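Local coordinates for protein VP35 (Myotis lucifugus, PDB 6DKU) that is the interferon inhibitory domain of a bat-genome homolog of filoviral VP35, and probably antagonises innate immune signalling as its viral relatives do, at residues Pro6-Tyr19 / Ser41-Leu55. The protein carries 1 engineered substitution. Residues are numbered along the deposited sequence; the frame is centred on the assembly and turned at random.
Sequences PLDPTEFVRVLTGY and SHDLQVAMDHFNREL. Unlike the reference sequence in segment 6-19: Gly18 (reference Ser).
Leu7, in the loop before helix 9-18, meets Leu44 and Met48 of helix 41-55; these three bury the most surface in the contact. Leu44 sends its two methyls to different partners: CD1 lies against the turn into helix 9-18, 3.8 Å from Pro9 CD, while CD2 stands over one face of the Phe12 ring, 3.9 Å from its centroid. Leu16 CD1, from the ring's own helix, lies over the opposite face, so the Phe12 ring sits between methyls of two leucines, each offset toward the rim.

Leu7 meets Leu44 CB to CB at 4.0 Å and reaches Met48 CE with CD2. Met48 leaves its helix with CG anti to the backbone N (chi1 171°) and then bends at chi2 and chi3, which folds the thioether in between the helices. There CE lies 3.6 Å from Leu16 CD1 and SD 3.8 Å from Val15 CG1.

Farther along, Leu16 CG sits over the centre of the Phe51 ring, 3.8 Å from its centroid. The edge of Phe51 is turned toward the face of Tyr19 in an offset edge-to-face pair, planes at 63°, and Leu55 CD1 also packs over a Tyr19 face.

The axes of helix 9-18 and helix 41-55, taken over these segments, run nearly parallel, 10° apart and 10.6 Å at closest approach, within the helical part of the VP35 interferon inhibitory domain; helix 26-37 also packs on Phe12 and Leu16. With no hydrogen bond or salt bridge between the segments, their association rests on apolar, CH-pi and aromatic contacts, consistent with one side of a hydrophobic helix-bundle core, its ends nearer the surface.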
ATOM      1  N   PRO A   6     -13.435  -5.846 -15.706  1.00 56.42           N
ATOM      2  CA  PRO A   6     -13.201  -5.132 -14.447  1.00 50.40           C
ATOM      3  C   PRO A   6     -11.819  -5.431 -13.888  1.00 59.11           C
ATOM      4  O   PRO A   6     -11.140  -6.373 -14.299  1.00 73.15           O
ATOM      5  CB  PRO A   6     -14.301  -5.665 -13.520  1.00 52.04           C
ATOM      6  CG  PRO A   6     -15.310  -6.268 -14.417  1.00 55.41           C
ATOM      7  CD  PRO A   6     -14.546  -6.803 -15.587  1.00 55.82           C
ATOM      8  N   LEU A   7     -11.406  -4.614 -12.923  1.00 56.35           N
ATOM      9  CA  LEU A   7     -10.043  -4.715 -12.418  1.00 52.94           C
ATOM     10  C   LEU A   7      -9.862  -5.925 -11.510  1.00 53.69           C
ATOM     11  O   LEU A   7     -10.790  -6.380 -10.840  1.00 72.20           O
ATOM     12  CB  LEU A   7      -9.646  -3.459 -11.647  1.00 50.13           C
ATOM     13  CG  LEU A   7      -9.433  -2.184 -12.456  1.00 61.74           C
ATOM     14  CD1 LEU A   7     -10.045  -1.002 -11.725  1.00 67.33           C
ATOM     15  CD2 LEU A   7      -7.956  -1.953 -12.751  1.00 49.97           C
ATOM     16  N   ASP A   8      -8.644  -6.436 -11.498  1.00 48.08           N
ATOM     17  CA  ASP A   8      -8.162  -7.397 -10.519  1.00 51.32           C
ATOM     18  C   ASP A   8      -6.909  -6.823  -9.905  1.00 44.79           C
ATOM     19  O   ASP A   8      -6.314  -5.885 -10.458  1.00 55.70           O
ATOM     20  CB  ASP A   8      -7.898  -8.769 -11.162  1.00 66.37           C
ATOM     21  CG  ASP A   8      -6.727  -8.758 -12.126  1.00 80.59           C
ATOM     22  OD1 ASP A   8      -6.580  -7.779 -12.885  1.00 94.16           O
ATOM     23  OD2 ASP A   8      -5.964  -9.750 -12.140  1.00 90.63           O
ATOM     24  N   PRO A   9      -6.490  -7.302  -8.725  1.00 48.60           N
ATOM     25  CA  PRO A   9      -5.324  -6.697  -8.049  1.00 39.56           C
ATOM     26  C   PRO A   9      -4.092  -6.534  -8.924  1.00 41.98           C
ATOM     27  O   PRO A   9      -3.455  -5.477  -8.881  1.00 49.16           O
ATOM     28  CB  PRO A   9      -5.067  -7.663  -6.887  1.00 42.11           C
ATOM     29  CG  PRO A   9      -6.442  -8.161  -6.539  1.00 50.69           C
ATOM     30  CD  PRO A   9      -7.205  -8.253  -7.845  1.00 47.27           C
ATOM     31  N   THR A  10      -3.757  -7.538  -9.740  1.00 51.28           N
ATOM     32  CA  THR A  10      -2.513  -7.502 -10.507  1.00 49.66           C
ATOM     33  C   THR A  10      -2.496  -6.339 -11.492  1.00 59.94           C
ATOM     34  O   THR A  10      -1.518  -5.580 -11.560  1.00 60.53           O
ATOM     35  CB  THR A  10      -2.311  -8.826 -11.248  1.00 60.43           C
ATOM     36  OG1 THR A  10      -2.450  -9.921 -10.333  1.00 65.68           O
ATOM     37  CG2 THR A  10      -0.927  -8.871 -11.875  1.00 51.63           C
ATOM     38  N   GLU A  11      -3.567  -6.188 -12.275  1.00 56.97           N
ATOM     39  CA  GLU A  11      -3.630  -5.074 -13.216  1.00 61.16           C
ATOM     40  C   GLU A  11      -3.628  -3.727 -12.487  1.00 64.56           C
ATOM     41  O   GLU A  11      -2.982  -2.776 -12.941  1.00 64.44           O
ATOM     42  CB  GLU A  11      -4.858  -5.219 -14.115  1.00 58.85           C
ATOM     43  CG  GLU A  11      -5.089  -4.051 -15.065  1.00 66.05           C
ATOM     44  CD  GLU A  11      -4.205  -4.089 -16.303  1.00 83.03           C
ATOM     45  OE1 GLU A  11      -3.391  -5.030 -16.450  1.00 83.69           O
ATOM     46  OE2 GLU A  11      -4.328  -3.159 -17.131  1.00 84.84           O
ATOM     47  N   PHE A  12      -4.330  -3.632 -11.352  1.00 53.77           N
ATOM     48  CA  PHE A  12      -4.286  -2.421 -10.529  1.00 44.86           C
ATOM     49  C   PHE A  12      -2.848  -2.051 -10.173  1.00 48.73           C
ATOM     50  O   PHE A  12      -2.412  -0.907 -10.367  1.00 53.36           O
ATOM     51  CB  PHE A  12      -5.126  -2.630  -9.258  1.00 42.16           C
ATOM     52  CG  PHE A  12      -5.119  -1.450  -8.307  1.00 44.47           C
ATOM     53  CD1 PHE A  12      -6.043  -0.420  -8.447  1.00 54.46           C
ATOM     54  CD2 PHE A  12      -4.199  -1.376  -7.268  1.00 49.08           C
ATOM     55  CE1 PHE A  12      -6.044   0.666  -7.575  1.00 55.63           C
ATOM     56  CE2 PHE A  12      -4.191  -0.290  -6.393  1.00 51.89           C
ATOM     57  CZ  PHE A  12      -5.114   0.730  -6.547  1.00 55.06           C
ATOM     58  N   VAL A  13      -2.091  -3.027  -9.666  1.00 53.23           N
ATOM     59  CA  VAL A  13      -0.700  -2.793  -9.290  1.00 49.47           C
ATOM     60  C   VAL A  13       0.126  -2.379 -10.507  1.00 52.91           C
ATOM     61  O   VAL A  13       0.968  -1.477 -10.422  1.00 50.22           O
ATOM     62  CB  VAL A  13      -0.125  -4.049  -8.602  1.00 45.42           C
ATOM     63  CG1 VAL A  13       1.377  -4.104  -8.737  1.00 48.73           C
ATOM     64  CG2 VAL A  13      -0.514  -4.078  -7.138  1.00 33.61           C
ATOM     65  N   ARG A  14      -0.100  -3.020 -11.658  1.00 54.31           N
ATOM     66  CA  ARG A  14       0.702  -2.699 -12.841  1.00 50.11           C
ATOM     67  C   ARG A  14       0.434  -1.278 -13.327  1.00 56.17           C
ATOM     68  O   ARG A  14       1.367  -0.525 -13.639  1.00 45.96           O
ATOM     69  CB  ARG A  14       0.433  -3.701 -13.964  1.00 47.39           C
ATOM     70  CG  ARG A  14       1.279  -3.431 -15.199  1.00 55.91           C
ATOM     71  CD  ARG A  14       0.837  -4.221 -16.419  1.00 67.31           C
ATOM     72  NE  ARG A  14      -0.496  -3.840 -16.890  1.00 84.71           N
ATOM     73  CZ  ARG A  14      -0.805  -2.667 -17.444  1.00 88.14           C
ATOM     74  NH1 ARG A  14       0.121  -1.730 -17.608  1.00 84.99           N
ATOM     75  NH2 ARG A  14      -2.050  -2.430 -17.840  1.00 83.49           N
ATOM     76  N   VAL A  15      -0.846  -0.892 -13.392  1.00 61.65           N
ATOM     77  CA  VAL A  15      -1.200   0.451 -13.843  1.00 49.55           C
ATOM     78  C   VAL A  15      -0.601   1.492 -12.910  1.00 59.18           C
ATOM     79  O   VAL A  15       0.125   2.394 -13.347  1.00 66.96           O
ATOM     80  CB  VAL A  15      -2.726   0.615 -13.935  1.00 49.41           C
ATOM     81  CG1 VAL A  15      -3.087   2.101 -13.988  1.00 40.19           C
ATOM     82  CG2 VAL A  15      -3.282  -0.137 -15.125  1.00 45.62           C
ATOM     83  N   LEU A  16      -0.893   1.386 -11.609  1.00 46.80           N
ATOM     84  CA  LEU A  16      -0.445   2.446 -10.713  1.00 44.93           C
ATOM     85  C   LEU A  16       1.074   2.482 -10.608  1.00 44.74           C
ATOM     86  O   LEU A  16       1.670   3.563 -10.622  1.00 56.16           O
ATOM     87  CB  LEU A  16      -1.084   2.307  -9.332  1.00 41.55           C
ATOM     88  CG  LEU A  16      -2.363   3.133  -9.170  1.00 43.94           C
ATOM     89  CD1 LEU A  16      -3.565   2.395  -9.750  1.00 42.40           C
ATOM     90  CD2 LEU A  16      -2.600   3.493  -7.710  1.00 33.89           C
ATOM     91  N   THR A  17       1.727   1.322 -10.516  1.00 44.42           N
ATOM     92  CA  THR A  17       3.183   1.376 -10.395  1.00 57.49           C
ATOM     93  C   THR A  17       3.856   1.780 -11.699  1.00 49.59           C
ATOM     94  O   THR A  17       5.037   2.139 -11.674  1.00 49.32           O
ATOM     95  CB  THR A  17       3.757   0.041  -9.910  1.00 53.02           C
ATOM     96  OG1 THR A  17       3.254  -1.023 -10.722  1.00 59.46           O
ATOM     97  CG2 THR A  17       3.371  -0.206  -8.461  1.00 50.99           C
ATOM     98  N   GLY A  18       3.139   1.735 -12.827  1.00 53.46           N
ATOM     99  CA  GLY A  18       3.660   2.337 -14.043  1.00 51.74           C
ATOM    100  C   GLY A  18       4.058   3.794 -13.878  1.00 62.88           C
ATOM    101  O   GLY A  18       5.016   4.252 -14.505  1.00 78.84           O
ATOM    102  N   TYR A  19       3.346   4.542 -13.028  1.00 52.96           N
ATOM    103  CA  TYR A  19       3.654   5.957 -12.841  1.00 40.14           C
ATOM    104  C   TYR A  19       4.848   6.189 -11.930  1.00 51.50           C
ATOM    105  O   TYR A  19       5.344   7.316 -11.853  1.00 72.27           O
ATOM    106  CB  TYR A  19       2.435   6.704 -12.293  1.00 40.92           C
ATOM    107  CG  TYR A  19       1.288   6.729 -13.271  1.00 52.04           C
ATOM    108  CD1 TYR A  19       0.331   5.726 -13.265  1.00 55.60           C
ATOM    109  CD2 TYR A  19       1.173   7.738 -14.214  1.00 54.24           C
ATOM    110  CE1 TYR A  19      -0.706   5.727 -14.160  1.00 68.54           C
ATOM    111  CE2 TYR A  19       0.133   7.751 -15.115  1.00 54.27           C
ATOM    112  CZ  TYR A  19      -0.804   6.742 -15.085  1.00 60.69           C
ATOM    113  OH  TYR A  19      -1.849   6.736 -15.979  1.00 52.95           O
ATOM    114  N   SER A  41     -13.607  -5.950  -7.269  1.00 54.01           N
ATOM    115  CA  SER A  41     -13.196  -5.015  -8.315  1.00 57.31           C
ATOM    116  C   SER A  41     -13.704  -3.601  -8.056  1.00 64.18           C
ATOM    117  O   SER A  41     -13.072  -2.627  -8.487  1.00 75.52           O
ATOM    118  CB  SER A  41     -13.680  -5.517  -9.678  1.00 64.24           C
ATOM    119  OG  SER A  41     -15.041  -5.195  -9.899  1.00 72.94           O
ATOM    120  N   HIS A  42     -14.824  -3.466  -7.345  1.00 64.28           N
ATOM    121  CA  HIS A  42     -15.382  -2.146  -7.080  1.00 56.42           C
ATOM    122  C   HIS A  42     -14.420  -1.285  -6.265  1.00 60.03           C
ATOM    123  O   HIS A  42     -14.198  -0.114  -6.586  1.00 61.56           O
ATOM    124  CB  HIS A  42     -16.724  -2.280  -6.372  1.00 74.44           C
ATOM    125  CG  HIS A  42     -17.357  -0.965  -6.051  1.00 99.28           C
ATOM    126  ND1 HIS A  42     -17.900  -0.146  -7.017  1.00102.11           N
ATOM    127  CD2 HIS A  42     -17.512  -0.313  -4.873  1.00103.54           C
ATOM    128  CE1 HIS A  42     -18.377   0.947  -6.447  1.00103.94           C
ATOM    129  NE2 HIS A  42     -18.154   0.870  -5.147  1.00104.30           N
ATOM    130  N   ASP A  43     -13.838  -1.845  -5.201  1.00 67.03           N
ATOM    131  CA  ASP A  43     -12.879  -1.077  -4.408  1.00 66.93           C
ATOM    132  C   ASP A  43     -11.676  -0.664  -5.251  1.00 69.77           C
ATOM    133  O   ASP A  43     -11.205   0.479  -5.162  1.00 66.53           O
ATOM    134  CB  ASP A  43     -12.424  -1.884  -3.191  1.00 51.27           C
ATOM    135  CG  ASP A  43     -13.552  -2.175  -2.228  1.00 64.75           C
ATOM    136  OD1 ASP A  43     -14.577  -1.462  -2.258  1.00 71.97           O
ATOM    137  OD2 ASP A  43     -13.410  -3.126  -1.435  1.00 63.90           O
ATOM    138  N   LEU A  44     -11.168  -1.581  -6.079  1.00 56.03           N
ATOM    139  CA  LEU A  44     -10.060  -1.239  -6.962  1.00 52.41           C
ATOM    140  C   LEU A  44     -10.419  -0.094  -7.902  1.00 49.40           C
ATOM    141  O   LEU A  44      -9.590   0.786  -8.147  1.00 61.11           O
ATOM    142  CB  LEU A  44      -9.596  -2.465  -7.750  1.00 49.92           C
ATOM    143  CG  LEU A  44      -8.914  -3.602  -6.984  1.00 47.28           C
ATOM    144  CD1 LEU A  44      -8.567  -4.732  -7.926  1.00 39.67           C
ATOM    145  CD2 LEU A  44      -7.660  -3.095  -6.308  1.00 36.51           C
ATOM    146  N   GLN A  45     -11.645  -0.059  -8.427  1.00 51.18           N
ATOM    147  CA  GLN A  45     -11.938   1.041  -9.343  1.00 65.25           C
ATOM    148  C   GLN A  45     -12.273   2.332  -8.589  1.00 69.10           C
ATOM    149  O   GLN A  45     -12.119   3.429  -9.139  1.00 52.10           O
ATOM    150  CB  GLN A  45     -13.023   0.635 -10.337  1.00 46.71           C
ATOM    151  CG  GLN A  45     -13.359   1.721 -11.339  1.00 52.92           C
ATOM    152  CD  GLN A  45     -12.465   1.640 -12.563  1.00 72.81           C
ATOM    153  OE1 GLN A  45     -12.345   0.585 -13.184  1.00 69.49           O
ATOM    154  NE2 GLN A  45     -11.781   2.747 -12.876  1.00 73.64           N
ATOM    155  N   VAL A  46     -12.674   2.238  -7.324  1.00 54.41           N
ATOM    156  CA  VAL A  46     -12.730   3.434  -6.500  1.00 51.35           C
ATOM    157  C   VAL A  46     -11.325   4.012  -6.340  1.00 60.98           C
ATOM    158  O   VAL A  46     -11.076   5.191  -6.632  1.00 66.39           O
ATOM    159  CB  VAL A  46     -13.392   3.117  -5.147  1.00 55.26           C
ATOM    160  CG1 VAL A  46     -13.140   4.254  -4.168  1.00 65.50           C
ATOM    161  CG2 VAL A  46     -14.881   2.873  -5.328  1.00 49.46           C
ATOM    162  N   ALA A  47     -10.381   3.179  -5.896  1.00 46.95           N
ATOM    163  CA  ALA A  47      -9.008   3.632  -5.722  1.00 46.33           C
ATOM    164  C   ALA A  47      -8.431   4.177  -7.024  1.00 61.90           C
ATOM    165  O   ALA A  47      -7.740   5.203  -7.028  1.00 66.01           O
ATOM    166  CB  ALA A  47      -8.162   2.479  -5.187  1.00 39.00           C
ATOM    167  N   MET A  48      -8.718   3.510  -8.143  1.00 58.26           N
ATOM    168  CA  MET A  48      -8.170   3.922  -9.429  1.00 48.96           C
ATOM    169  C   MET A  48      -8.788   5.232  -9.898  1.00 57.15           C
ATOM    170  O   MET A  48      -8.086   6.123 -10.392  1.00 62.86           O
ATOM    171  CB  MET A  48      -8.403   2.826 -10.460  1.00 51.66           C
ATOM    172  CG  MET A  48      -8.055   3.235 -11.870  1.00 59.95           C
ATOM    173  SD  MET A  48      -6.316   2.938 -12.212  1.00 68.76           S
ATOM    174  CE  MET A  48      -6.211   1.174 -11.913  1.00 51.94           C
ATOM    175  N   ASP A  49     -10.108   5.361  -9.768  1.00 51.60           N
ATOM    176  CA  ASP A  49     -10.765   6.608 -10.138  1.00 64.65           C
ATOM    177  C   ASP A  49     -10.215   7.775  -9.327  1.00 65.72           C
ATOM    178  O   ASP A  49      -9.985   8.862  -9.871  1.00 56.86           O
ATOM    179  CB  ASP A  49     -12.276   6.476  -9.944  1.00 69.76           C
ATOM    180  CG  ASP A  49     -12.932   5.603 -11.005  1.00 70.94           C
ATOM    181  OD1 ASP A  49     -12.324   5.416 -12.087  1.00 63.81           O
ATOM    182  OD2 ASP A  49     -14.057   5.107 -10.752  1.00 63.55           O
ATOM    183  N   HIS A  50      -9.981   7.563  -8.028  1.00 61.20           N
ATOM    184  CA  HIS A  50      -9.419   8.620  -7.194  1.00 50.48           C
ATOM    185  C   HIS A  50      -7.996   8.968  -7.621  1.00 52.91           C
ATOM    186  O   HIS A  50      -7.634  10.149  -7.705  1.00 54.05           O
ATOM    187  CB  HIS A  50      -9.459   8.195  -5.726  1.00 47.03           C
ATOM    188  CG  HIS A  50      -8.832   9.183  -4.791  1.00 65.19           C
ATOM    189  ND1 HIS A  50      -9.548  10.193  -4.184  1.00 64.51           N
ATOM    190  CD2 HIS A  50      -7.554   9.317  -4.362  1.00 60.29           C
ATOM    191  CE1 HIS A  50      -8.739  10.903  -3.418  1.00 65.09           C
ATOM    192  NE2 HIS A  50      -7.523  10.394  -3.510  1.00 65.54           N
ATOM    193  N   PHE A  51      -7.177   7.947  -7.883  1.00 51.69           N
ATOM    194  CA  PHE A  51      -5.817   8.154  -8.373  1.00 40.92           C
ATOM    195  C   PHE A  51      -5.812   9.004  -9.640  1.00 47.40           C
ATOM    196  O   PHE A  51      -5.085  10.003  -9.736  1.00 55.44           O
ATOM    197  CB  PHE A  51      -5.172   6.793  -8.627  1.00 48.45           C
ATOM    198  CG  PHE A  51      -3.783   6.860  -9.194  1.00 57.26           C
ATOM    199  CD1 PHE A  51      -2.699   7.126  -8.373  1.00 51.67           C
ATOM    200  CD2 PHE A  51      -3.558   6.613 -10.538  1.00 51.51           C
ATOM    201  CE1 PHE A  51      -1.421   7.172  -8.882  1.00 42.70           C
ATOM    202  CE2 PHE A  51      -2.279   6.655 -11.058  1.00 43.19           C
ATOM    203  CZ  PHE A  51      -1.210   6.935 -10.230  1.00 55.22           C
ATOM    204  N   ASN A  52      -6.629   8.624 -10.625  1.00 45.59           N
ATOM    205  CA  ASN A  52      -6.688   9.391 -11.859  1.00 46.01           C
ATOM    206  C   ASN A  52      -7.244  10.790 -11.629  1.00 54.73           C
ATOM    207  O   ASN A  52      -6.851  11.732 -12.327  1.00 57.70           O
ATOM    208  CB  ASN A  52      -7.520   8.641 -12.892  1.00 61.72           C
ATOM    209  CG  ASN A  52      -6.873   7.344 -13.317  1.00 56.54           C
ATOM    210  OD1 ASN A  52      -5.653   7.259 -13.435  1.00 49.04           O
ATOM    211  ND2 ASN A  52      -7.687   6.326 -13.553  1.00 59.53           N
ATOM    212  N   ARG A  53      -8.158  10.948 -10.669  1.00 67.50           N
ATOM    213  CA  ARG A  53      -8.630  12.282 -10.310  1.00 63.70           C
ATOM    214  C   ARG A  53      -7.472  13.140  -9.823  1.00 66.15           C
ATOM    215  O   ARG A  53      -7.300  14.285 -10.261  1.00 57.60           O
ATOM    216  CB  ARG A  53      -9.716  12.189  -9.234  1.00 62.66           C
ATOM    217  CG  ARG A  53     -11.143  12.139  -9.758  1.00 82.01           C
ATOM    218  CD  ARG A  53     -12.160  12.264  -8.616  1.00 97.89           C
ATOM    219  NE  ARG A  53     -12.086  11.149  -7.665  1.00 94.84           N
ATOM    220  CZ  ARG A  53     -12.835  10.050  -7.729  1.00 86.41           C
ATOM    221  NH1 ARG A  53     -13.728   9.904  -8.704  1.00 79.66           N
ATOM    222  NH2 ARG A  53     -12.690   9.091  -6.817  1.00 82.01           N
ATOM    223  N   GLU A  54      -6.651  12.590  -8.925  1.00 60.07           N
ATOM    224  CA  GLU A  54      -5.574  13.377  -8.337  1.00 58.66           C
ATOM    225  C   GLU A  54      -4.506  13.713  -9.372  1.00 65.74           C
ATOM    226  O   GLU A  54      -3.999  14.843  -9.396  1.00 65.13           O
ATOM    227  CB  GLU A  54      -4.986  12.643  -7.130  1.00 51.29           C
ATOM    228  CG  GLU A  54      -6.005  12.333  -6.028  1.00 61.28           C
ATOM    229  CD  GLU A  54      -6.497  13.579  -5.294  1.00 73.22           C
ATOM    230  OE1 GLU A  54      -7.293  14.347  -5.873  1.00 86.48           O
ATOM    231  OE2 GLU A  54      -6.088  13.796  -4.136  1.00 83.06           O
ATOM    232  N   LEU A  55      -4.181  12.770 -10.267  1.00 52.15           N
ATOM    233  CA  LEU A  55      -3.291  13.109 -11.376  1.00 60.77           C
ATOM    234  C   LEU A  55      -3.896  14.182 -12.272  1.00 61.04           C
ATOM    235  O   LEU A  55      -3.191  15.085 -12.734  1.00 55.99           O
ATOM    236  CB  LEU A  55      -2.959  11.878 -12.207  1.00 46.36           C
ATOM    237  CG  LEU A  55      -2.213  10.753 -11.504  1.00 49.16           C
ATOM    238  CD1 LEU A  55      -1.884   9.656 -12.510  1.00 42.86           C
ATOM    239  CD2 LEU A  55      -0.976  11.315 -10.866  1.00 43.24           C
TER